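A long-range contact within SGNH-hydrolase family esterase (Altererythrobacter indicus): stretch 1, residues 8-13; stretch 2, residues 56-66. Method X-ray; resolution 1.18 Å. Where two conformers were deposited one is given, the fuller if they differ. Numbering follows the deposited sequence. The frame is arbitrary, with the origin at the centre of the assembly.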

# COMPACT_ATOMS: atom_id res chain seq x y z
N ILE A 8 14.36 6.20 -8.82
CA ILE A 8 13.11 5.45 -8.79
C ILE A 8 12.18 6.12 -7.79
O ILE A 8 12.60 6.42 -6.67
CB ILE A 8 13.34 3.97 -8.39
CG1 ILE A 8 14.31 3.29 -9.36
CG2 ILE A 8 12.00 3.23 -8.30
CD1 ILE A 8 14.72 1.89 -8.95
N LEU A 9 10.94 6.37 -8.20
CA LEU A 9 9.93 6.90 -7.28
C LEU A 9 9.15 5.75 -6.66
O LEU A 9 8.54 4.96 -7.38
CB LEU A 9 8.98 7.80 -8.06
CG LEU A 9 7.84 8.38 -7.23
CD1 LEU A 9 8.37 9.33 -6.16
CD2 LEU A 9 6.81 9.11 -8.10
N ALA A 10 9.15 5.66 -5.34
CA ALA A 10 8.34 4.69 -4.61
C ALA A 10 7.13 5.44 -4.06
O ALA A 10 7.20 6.12 -3.04
CB ALA A 10 9.16 4.03 -3.50
N PHE A 11 6.00 5.33 -4.77
CA PHE A 11 4.80 6.12 -4.49
C PHE A 11 3.77 5.20 -3.85
O PHE A 11 3.18 4.37 -4.54
CB PHE A 11 4.28 6.72 -5.80
CG PHE A 11 3.23 7.77 -5.63
CD1 PHE A 11 3.55 9.04 -5.18
CD2 PHE A 11 1.89 7.50 -5.92
CE1 PHE A 11 2.58 10.03 -5.02
CE2 PHE A 11 0.91 8.48 -5.77
CZ PHE A 11 1.25 9.74 -5.31
N GLY A 12 3.57 5.33 -2.55
CA GLY A 12 2.71 4.40 -1.85
C GLY A 12 2.25 4.87 -0.50
O GLY A 12 2.20 6.07 -0.22
N ASP A 13 1.91 3.90 0.34
CA ASP A 13 1.30 4.16 1.64
C ASP A 13 2.21 3.68 2.76
O ASP A 13 3.43 3.78 2.64
CB ASP A 13 -0.13 3.59 1.71
CG ASP A 13 -0.20 2.12 1.38
OD1 ASP A 13 0.80 1.40 1.65
OD2 ASP A 13 -1.25 1.65 0.89
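Stretch 2 56-66: AGLQRIKFVLD

The aromatic ring of Phe 11 is held between two very different side chains of the helix, a cation on one face and a methyl group on the other. The guanidinium of Arg 60 lies flat on the ring, with centres 4.3 Å apart and planes inclined at 30°, while from the opposite face Ile 61 places its CD1 methyl nearly above the ring centre, CD1 lying 3.7 Å from the centroid of the Phe 11 ring and 10° off the normal in a CH-pi contact. Consecutive residues thus clasp the same ring.

The strand that includes Leu 9 to Phe 11 begins earlier in the chain and is buried, and residues 56-66 belong to a helix packed against it. The two segments run in nearly opposed directions, their N-to-C axes making an angle of 153° with a closest approach of 9.8 Å. Accordingly, Gly 12 lies nearest Gly 57 (CA to CA, 7.6 Å), whereas Leu 9, earlier in the strand, lies nearest Leu 65, near the end of the helical stretch (CA to CA, 8.7 Å). The helix is kinked where the N atoms of Lys 62 and Phe 63 lack bonds to the preceding turn; the regular pattern resumes with Val 64 N to Arg 60 O at 2.9 Å and Leu 65 N to Ile 61 O at 3.0 Å.

Phe 11 contributes the largest share of the contact. Its CA-to-CB bond points sideways, but with chi1 in t the ring reaches the helix. At the ring edge, Phe 11 CZ comes within 3.3 Å of Gly 57 O, and Phe 11 CE1 lies 4.0 Å from Val 64 CG2. The absence of a side chain at Gly 57 matters here: an ideal CB would point toward the strand and fall 3.3 Å from Phe 11 CE2, a tight fit.

Arg 60 also starts sideways, yet its extended chi2 and chi3 (both t) carry the guanidinium back over the ring, where NH1 is 3.4 Å from Phe 11 CE1. Arg 60 NH2 is 3.1 Å from Gly 12 O, which lies near the guanidinium plane. The guanidinium nitrogens are hydrogen-bonded elsewhere in the structure.

Leu 9, two residues before Phe 11, points toward the helix and extends the apolar packing. Its CD1 lies 4.0 Å from Val 64 CG1, and its CD2 lies 3.9 Å from Leu 65 CD2. Ile 8 and Ala 10, which alternate with these residues along the strand, make no contact with the helix. In all, 334 Å² is buried between the stretches.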

# COMPACT_ATOMS: atom_id res chain seq x y z
N ALA A 56 -6.02 10.18 -2.02
CA ALA A 56 -4.92 10.98 -1.49
C ALA A 56 -3.71 10.94 -2.42
O ALA A 56 -3.05 11.96 -2.65
CB ALA A 56 -4.56 10.54 -0.07
N GLY A 57 -3.41 9.76 -2.96
CA GLY A 57 -2.30 9.67 -3.90
C GLY A 57 -2.54 10.48 -5.15
O GLY A 57 -1.65 11.18 -5.63
N LEU A 58 -3.76 10.42 -5.68
CA LEU A 58 -4.10 11.23 -6.85
C LEU A 58 -3.96 12.71 -6.55
O LEU A 58 -3.51 13.49 -7.40
CB LEU A 58 -5.50 10.88 -7.32
CG LEU A 58 -6.06 11.66 -8.51
CD1 LEU A 58 -5.18 11.50 -9.74
CD2 LEU A 58 -7.48 11.21 -8.80
N GLN A 59 -4.33 13.12 -5.34
CA GLN A 59 -4.26 14.53 -4.98
C GLN A 59 -2.83 15.06 -4.99
O GLN A 59 -2.62 16.25 -5.25
CB GLN A 59 -4.87 14.73 -3.60
CG GLN A 59 -5.09 16.19 -3.24
CD GLN A 59 -6.20 16.82 -4.06
OE1 GLN A 59 -7.23 16.18 -4.31
NE2 GLN A 59 -6.02 18.06 -4.48
N ARG A 60 -1.84 14.21 -4.73
CA ARG A 60 -0.46 14.66 -4.57
C ARG A 60 0.49 14.22 -5.67
O ARG A 60 1.64 14.65 -5.65
CB ARG A 60 0.12 14.28 -3.19
CG ARG A 60 0.32 12.80 -2.99
CD ARG A 60 1.04 12.49 -1.66
NE ARG A 60 0.99 11.06 -1.40
CZ ARG A 60 2.02 10.22 -1.47
NH1 ARG A 60 3.24 10.67 -1.71
NH2 ARG A 60 1.84 8.92 -1.27
N ILE A 61 0.06 13.41 -6.64
CA ILE A 61 1.03 12.86 -7.59
C ILE A 61 1.74 13.96 -8.38
O ILE A 61 2.96 13.91 -8.56
CB ILE A 61 0.41 11.77 -8.50
CG1 ILE A 61 1.48 11.20 -9.45
CG2 ILE A 61 -0.78 12.30 -9.31
CD1 ILE A 61 2.64 10.45 -8.77
N LYS A 62 1.00 14.97 -8.86
CA LYS A 62 1.65 16.05 -9.60
C LYS A 62 2.66 16.79 -8.74
O LYS A 62 3.78 17.08 -9.18
CB LYS A 62 0.60 17.02 -10.14
CG LYS A 62 -0.10 16.59 -11.42
CD LYS A 62 -1.13 17.64 -11.84
CE LYS A 62 -1.89 17.25 -13.11
NZ LYS A 62 -1.04 17.32 -14.32
N PHE A 63 2.27 17.12 -7.51
CA PHE A 63 3.17 17.83 -6.61
C PHE A 63 4.43 17.03 -6.34
O PHE A 63 5.55 17.57 -6.34
CB PHE A 63 2.45 18.13 -5.29
CG PHE A 63 3.31 18.82 -4.27
CD1 PHE A 63 3.45 20.20 -4.30
CD2 PHE A 63 3.99 18.11 -3.30
CE1 PHE A 63 4.24 20.85 -3.38
CE2 PHE A 63 4.78 18.77 -2.37
CZ PHE A 63 4.91 20.14 -2.42
N VAL A 64 4.28 15.73 -6.08
CA VAL A 64 5.44 14.88 -5.81
C VAL A 64 6.37 14.86 -7.01
O VAL A 64 7.59 14.99 -6.86
CB VAL A 64 4.98 13.47 -5.38
CG1 VAL A 64 6.14 12.50 -5.38
CG2 VAL A 64 4.33 13.52 -4.01
N LEU A 65 5.82 14.71 -8.21
CA LEU A 65 6.66 14.71 -9.40
C LEU A 65 7.33 16.06 -9.63
O LEU A 65 8.53 16.13 -9.93
CB LEU A 65 5.83 14.30 -10.61
CG LEU A 65 5.37 12.85 -10.58
CD1 LEU A 65 4.32 12.60 -11.64
CD2 LEU A 65 6.56 11.89 -10.78
N ASP A 66 6.57 17.15 -9.48
CA ASP A 66 7.11 18.49 -9.68
C ASP A 66 8.14 18.85 -8.62
O ASP A 66 8.94 19.77 -8.84
CB ASP A 66 5.98 19.52 -9.64
CG ASP A 66 5.05 19.46 -10.83
OD1 ASP A 66 5.38 18.80 -11.84
OD2 ASP A 66 3.98 20.09 -10.76